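Local coordinates for protein isocitrate dehydrogenase [NAD] subunit 1, mitochondrial (Saccharomyces cerevisiae, PDB 3BLX) that serves as one of two kinds of subunit in the octameric, allosteric mitochondrial enzyme that oxidises isocitrate to 2-oxoglutarate with NAD+ in the citric acid cycle, and also binds RNA, at residues E[258-263]-E[295-300]; E[107-112]-E[167-172]; E[78-83]-E[289-294]; E[101-106]-E[266-271]. All blocks are in the same frame, centred on the assembly; numbering follows the deposited sequence.

Interaction 1 (E[258-263]-E[295-300]); sequences AGANFG and STLMLN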
loop_
_atom_site.group_PDB
_atom_site.type_symbol
_atom_site.label_atom_id
_atom_site.label_comp_id
_atom_site.label_asym_id
_atom_site.label_seq_id
_atom_site.Cartn_x
_atom_site.Cartn_y
_atom_site.Cartn_z
ATOM N N ALA E 258 -17.424 13.412 31.150
ATOM C CA ALA E 258 -16.568 13.716 29.990
ATOM C C ALA E 258 -16.292 12.452 29.164
ATOM O O ALA E 258 -16.351 11.342 29.672
ATOM C CB ALA E 258 -15.263 14.369 30.431
ATOM N N GLY E 259 -15.987 12.623 27.889
ATOM C CA GLY E 259 -15.729 11.484 27.052
ATOM C C GLY E 259 -14.795 11.802 25.904
ATOM O O GLY E 259 -14.665 12.971 25.493
ATOM N N ALA E 260 -14.155 10.751 25.383
ATOM C CA ALA E 260 -13.289 10.877 24.226
ATOM C C ALA E 260 -13.293 9.600 23.426
ATOM O O ALA E 260 -13.432 8.517 23.972
ATOM C CB ALA E 260 -11.854 11.247 24.662
ATOM N N ASN E 261 -13.118 9.736 22.127
ATOM C CA ASN E 261 -12.981 8.592 21.255
ATOM C C ASN E 261 -11.703 8.661 20.431
ATOM O O ASN E 261 -11.467 9.640 19.726
ATOM C CB ASN E 261 -14.196 8.519 20.365
ATOM C CG ASN E 261 -15.447 8.283 21.150
ATOM O OD1 ASN E 261 -15.713 7.166 21.591
ATOM N ND2 ASN E 261 -16.224 9.333 21.342
ATOM N N PHE E 262 -10.885 7.619 20.510
ATOM C CA PHE E 262 -9.611 7.623 19.809
ATOM C C PHE E 262 -9.442 6.547 18.773
ATOM O O PHE E 262 -9.885 5.414 18.961
ATOM C CB PHE E 262 -8.506 7.476 20.796
ATOM C CG PHE E 262 -8.438 8.589 21.793
ATOM C CD1 PHE E 262 -9.116 8.493 22.985
ATOM C CD2 PHE E 262 -7.663 9.716 21.555
ATOM C CE1 PHE E 262 -9.019 9.499 23.935
ATOM C CE2 PHE E 262 -7.565 10.716 22.480
ATOM C CZ PHE E 262 -8.237 10.607 23.686
ATOM N N GLY E 263 -8.797 6.929 17.677
ATOM C CA GLY E 263 -8.244 6.005 16.705
ATOM C C GLY E 263 -6.748 6.258 16.618
ATOM O O GLY E 263 -6.205 7.053 17.368
ATOM N N SER E 295 -14.479 19.094 26.182
ATOM C CA SER E 295 -13.784 20.177 25.515
ATOM C C SER E 295 -12.375 20.331 26.046
ATOM O O SER E 295 -11.461 20.668 25.291
ATOM C CB SER E 295 -14.531 21.494 25.763
ATOM O OG SER E 295 -14.239 22.426 24.774
ATOM N N THR E 296 -12.202 20.129 27.353
ATOM C CA THR E 296 -10.896 20.314 27.946
ATOM C C THR E 296 -10.001 19.111 27.691
ATOM O O THR E 296 -8.799 19.275 27.531
ATOM C CB THR E 296 -10.961 20.685 29.440
ATOM O OG1 THR E 296 -11.271 19.534 30.220
ATOM C CG2 THR E 296 -11.997 21.752 29.658
ATOM N N LEU E 297 -10.579 17.909 27.629
ATOM C CA LEU E 297 -9.828 16.732 27.181
ATOM C C LEU E 297 -9.226 17.004 25.814
ATOM O O LEU E 297 -8.085 16.656 25.550
ATOM C CB LEU E 297 -10.716 15.500 27.108
ATOM C CG LEU E 297 -11.154 14.906 28.444
ATOM C CD1 LEU E 297 -11.958 13.617 28.255
ATOM C CD2 LEU E 297 -9.940 14.627 29.284
ATOM N N MET E 298 -10.001 17.633 24.948
ATOM C CA MET E 298 -9.537 18.017 23.621
ATOM C C MET E 298 -8.387 19.027 23.695
ATOM O O MET E 298 -7.406 18.907 22.976
ATOM C CB MET E 298 -10.687 18.556 22.768
ATOM C CG MET E 298 -10.276 18.854 21.370
ATOM S SD MET E 298 -11.509 19.786 20.478
ATOM C CE MET E 298 -11.478 21.333 21.407
ATOM N N LEU E 299 -8.505 20.018 24.570
ATOM C CA LEU E 299 -7.446 21.001 24.748
ATOM C C LEU E 299 -6.134 20.320 25.169
ATOM O O LEU E 299 -5.084 20.568 24.572
ATOM C CB LEU E 299 -7.868 22.062 25.769
ATOM C CG LEU E 299 -8.958 23.039 25.303
ATOM C CD1 LEU E 299 -9.406 23.919 26.442
ATOM C CD2 LEU E 299 -8.519 23.889 24.116
ATOM N N ASN E 300 -6.204 19.469 26.189
ATOM C CA ASN E 300 -5.069 18.660 26.617
ATOM C C ASN E 300 -4.397 17.963 25.438
ATOM O O ASN E 300 -3.188 18.022 25.264
ATOM C CB ASN E 300 -5.510 17.592 27.621
ATOM C CG ASN E 300 -5.752 18.156 29.025
ATOM O OD1 ASN E 300 -5.333 19.270 29.352
ATOM N ND2 ASN E 300 -6.420 17.373 29.861
#
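L297 on the helix meets A258, G259 and A260 on the strand with one methyl group. Its CB bond points toward the strand but stops short of it. CB rests instead on F269 of the adjoining strand. CG lies beside the backbone N and anti to the carbonyl carbon (chi1 -72°). It too stays clear of close contact with the strand. The second torsion is extended (chi2 -176°), which sets CD1 out toward the strand. CD1 does all the touching there. It lies 4.0 Å from A258 CB and 4.3 Å from A260 CB. G259 O is 3.9 Å from L297 CD1, a van der Waals contact. CD2 turns off the 258-263 strand toward L109 of strand 105-111.

A258 and A260 both point their CB toward the helix, with G259 between them. The two small methyls flank the peptide that CD1 meets. The contact is apolar and small, burying 109 Å² over both sides. The polar backbone of G259 is satisfied by other residues: it pairs with E270, and its N is also hydrogen-bonded to S294 OG, one turn back on the helix.

The axes come within 8.2 Å at an angle of 48°. Strand 258-262 lies between strands 105-111 and 267-269 of the main sheet, and helix 289-302 packs on this part of it. The helix has further neighbours: S295 and M298 touch F40 of helix 27-42, while T296 and L299 touch I311 of helix 306-320.

Interaction 2 (E[107-112]-E[167-172]); sequences VALFKS and FDFAKK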
loop_
_atom_site.group_PDB
_atom_site.type_symbol
_atom_site.label_atom_id
_atom_site.label_comp_id
_atom_site.label_asym_id
_atom_site.label_seq_id
_atom_site.Cartn_x
_atom_site.Cartn_y
_atom_site.Cartn_z
ATOM N N VAL E 107 -13.603 6.303 25.590
ATOM C CA VAL E 107 -13.220 6.540 26.967
ATOM C C VAL E 107 -14.276 7.426 27.630
ATOM O O VAL E 107 -14.665 8.444 27.077
ATOM C CB VAL E 107 -11.913 7.319 27.061
ATOM C CG1 VAL E 107 -11.435 7.330 28.488
ATOM C CG2 VAL E 107 -10.871 6.717 26.166
ATOM N N ALA E 108 -14.733 7.031 28.815
ATOM C CA ALA E 108 -15.622 7.855 29.618
ATOM C C ALA E 108 -15.032 8.090 31.017
ATOM O O ALA E 108 -14.558 7.171 31.696
ATOM C CB ALA E 108 -16.983 7.244 29.703
ATOM N N LEU E 109 -15.025 9.339 31.451
ATOM C CA LEU E 109 -14.455 9.636 32.764
ATOM C C LEU E 109 -15.556 9.897 33.780
ATOM O O LEU E 109 -16.395 10.786 33.593
ATOM C CB LEU E 109 -13.515 10.829 32.690
ATOM C CG LEU E 109 -12.441 10.746 31.615
ATOM C CD1 LEU E 109 -11.528 11.977 31.658
ATOM C CD2 LEU E 109 -11.659 9.479 31.859
ATOM N N PHE E 110 -15.570 9.112 34.847
ATOM C CA PHE E 110 -16.552 9.302 35.904
ATOM C C PHE E 110 -15.919 9.813 37.210
ATOM O O PHE E 110 -15.612 9.029 38.110
ATOM C CB PHE E 110 -17.312 8.002 36.138
ATOM C CG PHE E 110 -17.968 7.486 34.921
ATOM C CD1 PHE E 110 -17.371 6.472 34.185
ATOM C CD2 PHE E 110 -19.174 8.024 34.490
ATOM C CE1 PHE E 110 -17.974 5.970 33.046
ATOM C CE2 PHE E 110 -19.778 7.545 33.348
ATOM C CZ PHE E 110 -19.176 6.506 32.616
ATOM N N LYS E 111 -15.696 11.122 37.291
ATOM C CA LYS E 111 -15.218 11.723 38.526
ATOM C C LYS E 111 -16.340 12.480 39.221
ATOM O O LYS E 111 -17.011 13.319 38.598
ATOM C CB LYS E 111 -14.043 12.669 38.279
ATOM C CG LYS E 111 -13.116 12.769 39.483
ATOM C CD LYS E 111 -11.872 13.558 39.175
ATOM C CE LYS E 111 -11.029 13.746 40.425
ATOM N NZ LYS E 111 -9.869 14.658 40.165
ATOM N N SER E 112 -16.533 12.181 40.507
ATOM C CA SER E 112 -17.471 12.931 41.363
ATOM C C SER E 112 -17.135 14.440 41.452
ATOM O O SER E 112 -15.965 14.835 41.497
ATOM C CB SER E 112 -17.521 12.316 42.766
ATOM O OG SER E 112 -18.460 11.248 42.855
ATOM N N PHE E 167 -3.741 0.315 28.867
ATOM C CA PHE E 167 -2.547 0.370 29.694
ATOM C C PHE E 167 -1.776 1.646 29.463
ATOM O O PHE E 167 -1.330 2.270 30.422
ATOM C CB PHE E 167 -1.683 -0.855 29.465
ATOM C CG PHE E 167 -2.240 -2.089 30.099
ATOM C CD1 PHE E 167 -2.411 -2.157 31.477
ATOM C CD2 PHE E 167 -2.602 -3.172 29.329
ATOM C CE1 PHE E 167 -2.917 -3.305 32.079
ATOM C CE2 PHE E 167 -3.116 -4.324 29.925
ATOM C CZ PHE E 167 -3.276 -4.385 31.310
ATOM N N ASP E 168 -1.635 2.048 28.198
ATOM C CA ASP E 168 -0.956 3.311 27.886
ATOM C C ASP E 168 -1.639 4.498 28.533
ATOM O O ASP E 168 -0.998 5.497 28.840
ATOM C CB ASP E 168 -0.863 3.539 26.389
ATOM C CG ASP E 168 0.215 2.687 25.727
ATOM O OD1 ASP E 168 1.220 2.348 26.408
ATOM O OD2 ASP E 168 0.058 2.363 24.519
ATOM N N PHE E 169 -2.939 4.369 28.747
ATOM C CA PHE E 169 -3.764 5.443 29.303
ATOM C C PHE E 169 -3.596 5.492 30.816
ATOM O O PHE E 169 -3.478 6.551 31.405
ATOM C CB PHE E 169 -5.223 5.183 28.941
ATOM C CG PHE E 169 -6.139 6.329 29.201
ATOM C CD1 PHE E 169 -6.775 6.455 30.442
ATOM C CD2 PHE E 169 -6.413 7.251 28.196
ATOM C CE1 PHE E 169 -7.650 7.504 30.684
ATOM C CE2 PHE E 169 -7.282 8.297 28.421
ATOM C CZ PHE E 169 -7.907 8.432 29.671
ATOM N N ALA E 170 -3.588 4.322 31.433
ATOM C CA ALA E 170 -3.301 4.208 32.847
ATOM C C ALA E 170 -1.917 4.782 33.155
ATOM O O ALA E 170 -1.771 5.536 34.103
ATOM C CB ALA E 170 -3.405 2.746 33.295
ATOM N N LYS E 171 -0.912 4.433 32.348
ATOM C CA LYS E 171 0.448 4.992 32.466
ATOM C C LYS E 171 0.417 6.518 32.427
ATOM O O LYS E 171 0.932 7.190 33.315
ATOM C CB LYS E 171 1.348 4.491 31.321
ATOM C CG LYS E 171 2.825 4.223 31.684
ATOM C CD LYS E 171 2.989 2.815 32.312
ATOM C CE LYS E 171 4.457 2.424 32.588
ATOM N NZ LYS E 171 4.585 1.096 33.317
ATOM N N LYS E 172 -0.203 7.061 31.390
ATOM C CA LYS E 172 -0.166 8.496 31.151
ATOM C C LYS E 172 -0.847 9.307 32.251
ATOM O O LYS E 172 -0.453 10.435 32.530
ATOM C CB LYS E 172 -0.819 8.824 29.807
ATOM C CG LYS E 172 -0.426 10.178 29.230
ATOM C CD LYS E 172 -1.359 10.578 28.094
ATOM C CE LYS E 172 -0.821 11.747 27.294
ATOM N NZ LYS E 172 -1.861 12.257 26.347
#
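F169 reaches from its helix with the end of its ring and overlaps the methyls of V107 and L109 on the strand. CZ is the leading atom. It lies 3.9 Å from V107 CG1 and 4.5 Å from L109 CD2. The ring meets both methyls at a slant, and both lie on the same side of its plane. The V107 and F169 side chains cross obliquely.

CG of F169 is anti to the backbone N (chi1 -168°), which sends the ring out from the helix to the strand. The reach is long: the CA atoms of V107 and F169 are 9.8 Å apart. V107 points its CB toward the helix and offers CG1. L109 leaves the strand at an angle to the helix, and its CD2 then swings in to the ring. V107 and L109 are two residues apart on the strand, so they present their methyls on one side of the sheet. V107 CG1 and L109 CD2 are 4.0 Å from each other. Together they form part of the apolar surface that the ring meets. The contact is purely van der Waals and buries 98 Å² over both sides.

F169 has other company. It touches I126 of strand 124-130, and its ring meets that of Y173 with the planes at about 50°. The V107 side chain is about 8 Å from that of R129, a probable substrate-binding residue. Strand 105-111 runs antiparallel to both of its sheet neighbours, 124-130 and 258-262. Helix 156-172 covers this region with F169, while F167 and A170 touch V178 of strand 177-182.

Interaction 3 (E[78-83]-E[289-294]); sequences KGLWHT and TAMILS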
loop_
_atom_site.group_PDB
_atom_site.type_symbol
_atom_site.label_atom_id
_atom_site.label_comp_id
_atom_site.label_asym_id
_atom_site.label_seq_id
_atom_site.Cartn_x
_atom_site.Cartn_y
_atom_site.Cartn_z
ATOM N N LYS E 78 -17.865 16.884 19.217
ATOM C CA LYS E 78 -19.136 16.407 18.748
ATOM C C LYS E 78 -20.203 16.518 19.835
ATOM O O LYS E 78 -19.973 16.120 20.963
ATOM C CB LYS E 78 -18.961 14.970 18.254
ATOM C CG LYS E 78 -20.202 14.143 18.161
ATOM C CD LYS E 78 -19.948 12.944 17.279
ATOM C CE LYS E 78 -20.724 11.697 17.755
ATOM N NZ LYS E 78 -22.139 11.992 18.141
ATOM N N GLY E 79 -21.366 17.071 19.479
ATOM C CA GLY E 79 -22.514 17.136 20.377
ATOM C C GLY E 79 -23.381 15.880 20.355
ATOM O O GLY E 79 -22.899 14.785 20.053
ATOM N N LEU E 80 -24.661 16.017 20.673
ATOM C CA LEU E 80 -25.528 14.845 20.732
ATOM C C LEU E 80 -26.702 14.922 19.781
ATOM O O LEU E 80 -27.172 16.004 19.472
ATOM C CB LEU E 80 -26.108 14.669 22.131
ATOM C CG LEU E 80 -25.191 14.285 23.272
ATOM C CD1 LEU E 80 -24.016 13.472 22.730
ATOM C CD2 LEU E 80 -24.746 15.547 23.992
ATOM N N TRP E 81 -27.149 13.759 19.322
ATOM C CA TRP E 81 -28.536 13.555 18.923
ATOM C C TRP E 81 -29.200 12.690 19.976
ATOM O O TRP E 81 -28.652 11.662 20.395
ATOM C CB TRP E 81 -28.639 12.856 17.589
ATOM C CG TRP E 81 -28.371 13.756 16.484
ATOM C CD1 TRP E 81 -29.281 14.458 15.756
ATOM C CD2 TRP E 81 -27.089 14.092 15.973
ATOM N NE1 TRP E 81 -28.642 15.214 14.808
ATOM C CE2 TRP E 81 -27.292 15.008 14.923
ATOM C CE3 TRP E 81 -25.782 13.704 16.300
ATOM C CZ2 TRP E 81 -26.242 15.540 14.189
ATOM C CZ3 TRP E 81 -24.742 14.229 15.577
ATOM C CH2 TRP E 81 -24.974 15.143 14.529
ATOM N N HIS E 82 -30.380 13.100 20.415
ATOM C CA HIS E 82 -31.079 12.324 21.418
ATOM C C HIS E 82 -32.103 11.362 20.803
ATOM O O HIS E 82 -33.144 11.073 21.395
ATOM C CB HIS E 82 -31.652 13.235 22.494
ATOM C CG HIS E 82 -30.607 14.057 23.182
ATOM N ND1 HIS E 82 -29.967 15.108 22.563
ATOM C CD2 HIS E 82 -30.076 13.973 24.427
ATOM C CE1 HIS E 82 -29.096 15.649 23.398
ATOM N NE2 HIS E 82 -29.140 14.978 24.536
ATOM N N THR E 83 -31.778 10.877 19.604
ATOM C CA THR E 83 -32.394 9.681 19.036
ATOM C C THR E 83 -31.774 8.465 19.732
ATOM O O THR E 83 -30.673 8.551 20.259
ATOM C CB THR E 83 -32.181 9.589 17.486
ATOM O OG1 THR E 83 -30.796 9.357 17.175
ATOM C CG2 THR E 83 -32.648 10.873 16.796
ATOM N N THR E 289 -21.902 20.886 31.206
ATOM C CA THR E 289 -20.682 20.404 31.860
ATOM C C THR E 289 -19.919 19.290 31.104
ATOM O O THR E 289 -18.705 19.367 30.939
ATOM C CB THR E 289 -20.984 19.949 33.323
ATOM O OG1 THR E 289 -21.505 21.050 34.054
ATOM C CG2 THR E 289 -19.754 19.467 34.014
ATOM N N ALA E 290 -20.640 18.264 30.655
ATOM C CA ALA E 290 -20.042 17.122 29.983
ATOM C C ALA E 290 -19.374 17.569 28.709
ATOM O O ALA E 290 -18.255 17.193 28.440
ATOM C CB ALA E 290 -21.086 16.034 29.698
ATOM N N MET E 291 -20.066 18.377 27.927
ATOM C CA MET E 291 -19.484 18.964 26.721
ATOM C C MET E 291 -18.251 19.841 27.030
ATOM O O MET E 291 -17.236 19.724 26.377
ATOM C CB MET E 291 -20.530 19.766 25.948
ATOM C CG MET E 291 -20.091 20.149 24.599
ATOM S SD MET E 291 -19.689 18.707 23.626
ATOM C CE MET E 291 -21.308 18.025 23.338
ATOM N N ILE E 292 -18.338 20.692 28.043
ATOM C CA ILE E 292 -17.228 21.543 28.389
ATOM C C ILE E 292 -16.002 20.738 28.847
ATOM O O ILE E 292 -14.877 20.996 28.410
ATOM C CB ILE E 292 -17.624 22.553 29.487
ATOM C CG1 ILE E 292 -18.856 23.364 29.050
ATOM C CG2 ILE E 292 -16.448 23.490 29.800
ATOM C CD1 ILE E 292 -19.429 24.300 30.129
ATOM N N LEU E 293 -16.222 19.782 29.744
ATOM C CA LEU E 293 -15.147 18.939 30.229
ATOM C C LEU E 293 -14.530 18.091 29.105
ATOM O O LEU E 293 -13.322 17.859 29.071
ATOM C CB LEU E 293 -15.646 18.046 31.365
ATOM C CG LEU E 293 -15.988 18.833 32.627
ATOM C CD1 LEU E 293 -16.368 17.911 33.767
ATOM C CD2 LEU E 293 -14.812 19.702 33.013
ATOM N N SER E 294 -15.362 17.622 28.191
ATOM C CA SER E 294 -14.859 16.894 27.048
ATOM C C SER E 294 -14.017 17.856 26.238
ATOM O O SER E 294 -12.987 17.485 25.706
ATOM C CB SER E 294 -16.020 16.367 26.198
ATOM O OG SER E 294 -16.704 15.344 26.891
#
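M291 folds its chain twice, at chi2 (59°) and chi3 (71°), and these two bends bring its terminal methyl against K78, G79 and L80. CG starts anti to the backbone N, and the bends then turn SD and CE to the strand. CE meets the strand backbone, at 3.3 Å from K78 O and also close to G79 CA. SD lies 3.7 Å from K78 O. Next along the strand, L80 comes in with CD2, 4.3 Å from M291 CE. One methyl thus touches three consecutive residues, two of them through their backbone. M291 also packs on I32 of helix 27-42 and on P271.

Strand 75-80 lies between strands 17-25 and 267-269 in the main sheet of the isocitrate and isopropylmalate dehydrogenase fold and runs parallel to both. Helix 289-302 packs on this part of the sheet and runs nearly antiparallel to the strand. The axes of the short strand and helix segments come within 9.8 Å, with 166° between their directions.

The helix holds a buried serine close to its own backbone. S294 OG is hydrogen-bonded to A290 O at 2.9 Å. S294 N also bonds to A290 O, at 2.9 Å. The two donors reach this oxygen from opposite faces of its carbonyl plane, and the hydroxyl comes in well tilted from that plane.

K78 touches M291 through its backbone, while its CB points away from the helix. NZ makes a salt bridge with D86 OD1 and a weak bond to G79 O. The other oxygen of D86 takes the backbone N-H of W81.

Interaction 4 (E[101-106]-E[266-271]); sequences LDIYAN and YAVFEP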
loop_
_atom_site.group_PDB
_atom_site.type_symbol
_atom_site.label_atom_id
_atom_site.label_comp_id
_atom_site.label_asym_id
_atom_site.label_seq_id
_atom_site.Cartn_x
_atom_site.Cartn_y
_atom_site.Cartn_z
ATOM N N LEU E 101 -12.916 5.718 9.890
ATOM C CA LEU E 101 -11.795 6.355 10.572
ATOM C C LEU E 101 -11.115 5.403 11.540
ATOM O O LEU E 101 -10.100 5.730 12.128
ATOM C CB LEU E 101 -12.257 7.595 11.314
ATOM C CG LEU E 101 -12.829 8.699 10.464
ATOM C CD1 LEU E 101 -12.991 9.889 11.378
ATOM C CD2 LEU E 101 -11.887 8.990 9.280
ATOM N N ASP E 102 -11.687 4.222 11.709
ATOM C CA ASP E 102 -11.134 3.222 12.619
ATOM C C ASP E 102 -10.900 3.764 14.040
ATOM O O ASP E 102 -9.872 3.527 14.661
ATOM C CB ASP E 102 -9.864 2.596 12.034
ATOM C CG ASP E 102 -9.524 1.233 12.666
ATOM O OD1 ASP E 102 -10.440 0.534 13.179
ATOM O OD2 ASP E 102 -8.328 0.850 12.643
ATOM N N ILE E 103 -11.877 4.500 14.547
ATOM C CA ILE E 103 -11.823 5.014 15.908
ATOM C C ILE E 103 -12.293 3.913 16.832
ATOM O O ILE E 103 -13.475 3.577 16.850
ATOM C CB ILE E 103 -12.722 6.234 16.035
ATOM C CG1 ILE E 103 -12.132 7.382 15.205
ATOM C CG2 ILE E 103 -12.829 6.660 17.454
ATOM C CD1 ILE E 103 -12.997 8.612 15.159
ATOM N N TYR E 104 -11.376 3.345 17.607
ATOM C CA TYR E 104 -11.610 2.038 18.229
ATOM C C TYR E 104 -11.691 2.049 19.742
ATOM O O TYR E 104 -11.943 1.020 20.387
ATOM C CB TYR E 104 -10.501 1.050 17.824
ATOM C CG TYR E 104 -9.104 1.436 18.282
ATOM C CD1 TYR E 104 -8.229 2.106 17.429
ATOM C CD2 TYR E 104 -8.661 1.139 19.563
ATOM C CE1 TYR E 104 -6.952 2.485 17.838
ATOM C CE2 TYR E 104 -7.372 1.520 19.990
ATOM C CZ TYR E 104 -6.520 2.179 19.119
ATOM O OH TYR E 104 -5.239 2.534 19.520
ATOM N N ALA E 105 -11.456 3.202 20.330
ATOM C CA ALA E 105 -11.408 3.248 21.781
ATOM C C ALA E 105 -12.293 4.355 22.305
ATOM O O ALA E 105 -12.048 5.523 22.042
ATOM C CB ALA E 105 -9.969 3.442 22.252
ATOM N N ASN E 106 -13.341 3.975 23.013
ATOM C CA ASN E 106 -14.212 4.948 23.629
ATOM C C ASN E 106 -13.829 5.085 25.114
ATOM O O ASN E 106 -13.679 4.107 25.786
ATOM C CB ASN E 106 -15.690 4.591 23.410
ATOM C CG ASN E 106 -16.629 5.400 24.321
ATOM O OD1 ASN E 106 -17.489 4.846 25.022
ATOM N ND2 ASN E 106 -16.446 6.720 24.332
ATOM N N TYR E 266 -7.026 9.716 14.500
ATOM C CA TYR E 266 -8.139 10.623 14.739
ATOM C C TYR E 266 -8.582 10.633 16.194
ATOM O O TYR E 266 -8.393 9.653 16.921
ATOM C CB TYR E 266 -9.321 10.261 13.842
ATOM C CG TYR E 266 -8.960 10.141 12.389
ATOM C CD1 TYR E 266 -8.802 8.902 11.805
ATOM C CD2 TYR E 266 -8.730 11.260 11.614
ATOM C CE1 TYR E 266 -8.446 8.766 10.492
ATOM C CE2 TYR E 266 -8.367 11.147 10.288
ATOM C CZ TYR E 266 -8.223 9.890 9.731
ATOM O OH TYR E 266 -7.859 9.756 8.400
ATOM N N ALA E 267 -9.141 11.748 16.635
ATOM C CA ALA E 267 -9.708 11.808 17.970
ATOM C C ALA E 267 -10.970 12.640 17.882
ATOM O O ALA E 267 -11.019 13.658 17.194
ATOM C CB ALA E 267 -8.731 12.405 18.940
ATOM N N VAL E 268 -12.004 12.201 18.569
ATOM C CA VAL E 268 -13.257 12.932 18.563
ATOM C C VAL E 268 -13.753 13.019 19.997
ATOM O O VAL E 268 -13.915 11.998 20.667
ATOM C CB VAL E 268 -14.316 12.204 17.708
ATOM C CG1 VAL E 268 -15.693 12.793 17.953
ATOM C CG2 VAL E 268 -13.958 12.244 16.230
ATOM N N PHE E 269 -13.984 14.236 20.470
ATOM C CA PHE E 269 -14.369 14.447 21.864
ATOM C C PHE E 269 -15.851 14.710 21.998
ATOM O O PHE E 269 -16.433 15.382 21.157
ATOM C CB PHE E 269 -13.530 15.567 22.479
ATOM C CG PHE E 269 -12.072 15.238 22.516
ATOM C CD1 PHE E 269 -11.504 14.672 23.642
ATOM C CD2 PHE E 269 -11.297 15.394 21.387
ATOM C CE1 PHE E 269 -10.176 14.335 23.658
ATOM C CE2 PHE E 269 -9.964 15.059 21.389
ATOM C CZ PHE E 269 -9.399 14.530 22.541
ATOM N N GLU E 270 -16.460 14.148 23.044
ATOM C CA GLU E 270 -17.920 14.116 23.165
ATOM C C GLU E 270 -18.296 13.536 24.500
ATOM O O GLU E 270 -17.587 12.689 25.024
ATOM C CB GLU E 270 -18.547 13.252 22.067
ATOM C CG GLU E 270 -18.609 11.770 22.408
ATOM C CD GLU E 270 -19.592 10.968 21.534
ATOM O OE1 GLU E 270 -20.533 11.567 20.964
ATOM O OE2 GLU E 270 -19.430 9.727 21.421
ATOM N N PRO E 271 -19.419 13.987 25.056
ATOM C CA PRO E 271 -19.905 13.509 26.357
ATOM C C PRO E 271 -19.975 11.972 26.434
ATOM O O PRO E 271 -20.513 11.299 25.543
ATOM C CB PRO E 271 -21.301 14.115 26.449
ATOM C CG PRO E 271 -21.259 15.313 25.581
ATOM C CD PRO E 271 -20.342 14.950 24.438
#
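Y266 opens its segment by laying one ring face against L101. L101 CD2 stands over that face, 3.9 Å from the centroid of the Y266 ring and 20° off the normal. This is a CH-pi contact, shifted toward the CE1 and CZ rim. The two side chains cross at about a right angle. Nearer the L101 backbone, L101 CB is 3.7 Å from Y266 CD1. L101 O also touches Y266 CD1, at 3.4 Å. K71 of helix 60-73 packs on both residues.

A267 points away and touches F262. V268 turns back toward the 101-106 segment. Its CG2 lies 3.9 Å from I103 CD1. I103 has an extended second torsion (chi2 175°), which takes CD1 out to V268. The same CD1 lies 4.2 Å from Y266 CB, so it touches both Y266 and V268, on one side of the segment. L70 of helix 60-73 touches both L101 and V268.

F269 touches L297 and M298 of helix 289-302. E270 makes a salt bridge with R274 and a weak bond to N261. P271 packs on A290 and M291.

Strand 258-262 lies between strands 105-111 and 267-269, and the 101-106 segment leads into strand 105-111. D102, with positive phi, leaves the preceding helix and makes a salt bridge with R161. The I103 side chain is about 6 Å from that of R98, a probable substrate-binding residue. At the start of strand 105-111, Y104 and A105 both face F262, which is the pattern of a classic beta bulge.

How the interactions relate
All four interactions reach the same mixed sheet of the isocitrate and isopropylmalate dehydrogenase fold. Strands 75-80, 267-269, 258-262 and 105-111 are successive neighbours in it. Interactions 1 and 3 share helix 289-302, with centres 11 Å apart. Interactions 2 and 4 share strand 105-111. Interaction 1 lies nearest to interaction 4, at 8 Å between centres, and also touches interaction 2 through strand pairing. Interactions 2 and 3 are 18 Å apart and do not touch. Along the chain, interaction 2 is nested inside interaction 4, and interaction 4 inside interaction 3. Interaction 1 crosses 3 and 4. Distant parts of the sequence are thus joined near the probable substrate-binding arginines.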